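Local coordinates for protein flavin-dependent monooxygenase, oxygenase subunit HsaA (Mycobacterium tuberculosis, PDB 3AFF) that probably hydroxylates the phenolic secosteroid 3-HSA to the catechol 3,4-DHSA during cholesterol breakdown, using reduced flavin and molecular oxygen, at residues 210-214 with 387-393. Residues are numbered along the deposited sequence; the frame is centred on the assembly and turned at random.
Sequences YKAMN and LPPGDTM
N214 points its amide nitrogen into the C-terminal turn, between T392 and M393. N214 ND2 donates to T392 OG1 at 3.3 Å. This bond is bent, and the hydroxyl oxygen lies 32° out of the amide plane. N214 ND2 also makes a weak hydrogen bond to M393 SD, again 3.3 Å long, and the two side chains run nearly perpendicular. T392 OG1 is in turn directed back at its own segment. A chi1 of 67° turns the hydroxyl over its own backbone, and T392 OG1 donates to P389 O at 2.6 Å, in the carbonyl plane. P389 O also accepts from T392 N, so two bonds from T392 to P389 O hold the turn and fix the hydroxyl that N214 meets.

Turns at chi2 and chi3 fold the M393 thioether toward Y210. M393 CE lies 3.6 Å from Y210 CD2. M393 SD is 4.8 Å from the centroid of the Y210 ring and 52° off its normal, an oblique Met-aromatic contact. L387 CD2 approaches Y210 CD2 as well, so a leucine methyl and the methionine methyl meet the same ring atom. P388 packs nearer the helix backbone: P388 CG touches Y210 CB at 3.8 Å, and P388 CB rests against CA and CB of K211.

The Y210 ring is buried among F166, W233 and Y120, a probable FMN-binding residue. R319 and R323 hydrogen-bond to the carbonyl oxygens of D391 and M393 respectively. The contact packs the C-terminal tail against the short helix after strand 207-209, next to strand 162-172 in the beta domain of this acyl-CoA dehydrogenase-like fold, beside the predicted flavin site.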
ATOM      1  N   TYR A 210      29.195 -35.836   8.211  1.00 19.61           N
ATOM      2  CA  TYR A 210      28.413 -34.600   8.442  1.00 19.91           C
ATOM      3  C   TYR A 210      27.356 -34.885   9.504  1.00 22.28           C
ATOM      4  O   TYR A 210      27.056 -33.999  10.318  1.00 22.87           O
ATOM      5  CB  TYR A 210      27.736 -34.170   7.150  1.00 19.43           C
ATOM      6  CG  TYR A 210      28.617 -33.394   6.207  1.00 19.79           C
ATOM      7  CD1 TYR A 210      30.000 -33.263   6.448  1.00 16.76           C
ATOM      8  CD2 TYR A 210      28.075 -32.753   5.088  1.00 15.80           C
ATOM      9  CE1 TYR A 210      30.819 -32.533   5.598  1.00 14.87           C
ATOM     10  CE2 TYR A 210      28.939 -32.001   4.186  1.00 17.64           C
ATOM     11  CZ  TYR A 210      30.275 -31.932   4.456  1.00 17.15           C
ATOM     12  OH  TYR A 210      31.128 -31.236   3.654  1.00 23.26           O
ATOM     13  N   LYS A 211      26.849 -36.136   9.565  1.00 21.77           N
ATOM     14  CA  LYS A 211      25.859 -36.475  10.545  1.00 23.11           C
ATOM     15  C   LYS A 211      26.450 -36.312  11.984  1.00 23.16           C
ATOM     16  O   LYS A 211      25.879 -35.617  12.859  1.00 22.38           O
ATOM     17  CB  LYS A 211      25.333 -37.860  10.259  1.00 22.35           C
ATOM     18  CG  LYS A 211      24.344 -38.338  11.336  1.00 26.49           C
ATOM     19  CD  LYS A 211      24.012 -39.836  11.266  1.00 29.12           C
ATOM     20  CE  LYS A 211      22.657 -40.105  11.980  1.00 39.40           C
ATOM     21  NZ  LYS A 211      21.548 -39.108  11.504  1.00 41.79           N
ATOM     22  N   ALA A 212      27.627 -36.906  12.194  1.00 23.24           N
ATOM     23  CA  ALA A 212      28.347 -36.858  13.447  1.00 23.55           C
ATOM     24  C   ALA A 212      28.713 -35.455  13.897  1.00 23.99           C
ATOM     25  O   ALA A 212      28.596 -35.112  15.081  1.00 24.95           O
ATOM     26  CB  ALA A 212      29.642 -37.794  13.373  1.00 23.08           C
ATOM     27  N   MET A 213      29.204 -34.639  12.978  1.00 24.67           N
ATOM     28  CA  MET A 213      29.475 -33.241  13.275  1.00 26.35           C
ATOM     29  C   MET A 213      28.150 -32.552  13.757  1.00 27.58           C
ATOM     30  O   MET A 213      28.081 -31.940  14.866  1.00 28.49           O
ATOM     31  CB  MET A 213      30.084 -32.652  12.000  1.00 27.25           C
ATOM     32  CG  MET A 213      30.531 -31.230  11.967  1.00 27.63           C
ATOM     33  SD  MET A 213      31.922 -31.182  10.777  1.00 27.00           S
ATOM     34  CE  MET A 213      31.040 -31.841   9.300  1.00 23.02           C
ATOM     35  N   ASN A 214      27.075 -32.724  13.003  1.00 26.96           N
ATOM     36  CA  ASN A 214      25.830 -32.043  13.341  1.00 28.21           C
ATOM     37  C   ASN A 214      25.122 -32.643  14.578  1.00 29.82           C
ATOM     38  O   ASN A 214      24.451 -31.925  15.321  1.00 32.41           O
ATOM     39  CB  ASN A 214      24.927 -32.038  12.123  1.00 27.25           C
ATOM     40  CG  ASN A 214      25.499 -31.230  10.961  1.00 26.28           C
ATOM     41  OD1 ASN A 214      26.395 -30.360  11.115  1.00 22.49           O
ATOM     42  ND2 ASN A 214      24.954 -31.483   9.776  1.00 25.91           N
ATOM     43  N   LEU A 387      23.543 -38.174   3.110  1.00 20.66           N
ATOM     44  CA  LEU A 387      23.542 -36.890   3.802  1.00 21.51           C
ATOM     45  C   LEU A 387      22.664 -36.937   5.074  1.00 22.78           C
ATOM     46  O   LEU A 387      21.724 -37.764   5.161  1.00 22.53           O
ATOM     47  CB  LEU A 387      23.070 -35.792   2.825  1.00 20.92           C
ATOM     48  CG  LEU A 387      24.185 -35.285   1.902  1.00 21.19           C
ATOM     49  CD1 LEU A 387      23.646 -34.638   0.591  1.00 25.85           C
ATOM     50  CD2 LEU A 387      25.163 -34.358   2.632  1.00 23.03           C
ATOM     51  N   PRO A 388      22.938 -36.042   6.057  1.00 22.95           N
ATOM     52  CA  PRO A 388      22.075 -35.954   7.229  1.00 22.96           C
ATOM     53  C   PRO A 388      20.819 -35.155   6.879  1.00 24.51           C
ATOM     54  O   PRO A 388      20.778 -34.571   5.818  1.00 22.64           O
ATOM     55  CB  PRO A 388      22.935 -35.153   8.234  1.00 24.59           C
ATOM     56  CG  PRO A 388      23.920 -34.369   7.376  1.00 21.14           C
ATOM     57  CD  PRO A 388      24.000 -35.002   6.050  1.00 22.39           C
ATOM     58  N   PRO A 389      19.791 -35.122   7.768  1.00 25.72           N
ATOM     59  CA  PRO A 389      18.598 -34.340   7.485  1.00 26.23           C
ATOM     60  C   PRO A 389      19.018 -32.908   7.245  1.00 25.98           C
ATOM     61  O   PRO A 389      19.820 -32.357   8.014  1.00 26.61           O
ATOM     62  CB  PRO A 389      17.770 -34.405   8.786  1.00 26.47           C
ATOM     63  CG  PRO A 389      18.361 -35.413   9.599  1.00 27.74           C
ATOM     64  CD  PRO A 389      19.734 -35.792   9.073  1.00 26.24           C
ATOM     65  N   GLY A 390      18.449 -32.324   6.199  1.00 25.70           N
ATOM     66  CA  GLY A 390      18.826 -31.013   5.706  1.00 26.10           C
ATOM     67  C   GLY A 390      18.738 -29.887   6.719  1.00 25.21           C
ATOM     68  O   GLY A 390      19.566 -28.934   6.636  1.00 25.93           O
ATOM     69  N   ASP A 391      17.779 -29.960   7.658  1.00 23.90           N
ATOM     70  CA  ASP A 391      17.699 -28.900   8.683  0.50 24.32           C
ATOM     71  C   ASP A 391      18.932 -28.890   9.622  1.00 23.82           C
ATOM     72  O   ASP A 391      19.253 -27.847  10.200  1.00 23.54           O
ATOM     73  CB  ASP A 391      16.364 -28.911   9.452  0.50 24.27           C
ATOM     74  CG  ASP A 391      16.111 -30.205  10.196  0.50 27.23           C
ATOM     75  OD1 ASP A 391      17.078 -30.833  10.671  0.50 29.87           O
ATOM     76  OD2 ASP A 391      14.923 -30.599  10.323  0.50 31.06           O
ATOM     77  N   THR A 392      19.644 -30.029   9.750  1.00 22.50           N
ATOM     78  CA  THR A 392      20.884 -30.082  10.561  1.00 21.60           C
ATOM     79  C   THR A 392      22.047 -29.349   9.879  1.00 21.76           C
ATOM     80  O   THR A 392      23.010 -28.906  10.553  1.00 20.89           O
ATOM     81  CB  THR A 392      21.336 -31.521  10.919  1.00 23.36           C
ATOM     82  OG1 THR A 392      21.746 -32.194   9.725  1.00 22.94           O
ATOM     83  CG2 THR A 392      20.225 -32.362  11.600  1.00 22.25           C
ATOM     84  N   MET A 393      21.942 -29.184   8.565  1.00 20.52           N
ATOM     85  CA  MET A 393      22.955 -28.515   7.755  1.00 21.51           C
ATOM     86  C   MET A 393      22.832 -26.991   7.699  1.00 20.96           C
ATOM     87  O   MET A 393      23.766 -26.256   7.305  1.00 21.09           O
ATOM     88  CB  MET A 393      22.957 -29.122   6.310  1.00 22.40           C
ATOM     89  CG  MET A 393      23.455 -30.592   6.235  1.00 25.62           C
ATOM     90  SD  MET A 393      25.238 -30.744   6.566  1.00 27.63           S
ATOM     91  CE  MET A 393      26.050 -29.770   5.295  1.00 22.37           C
TER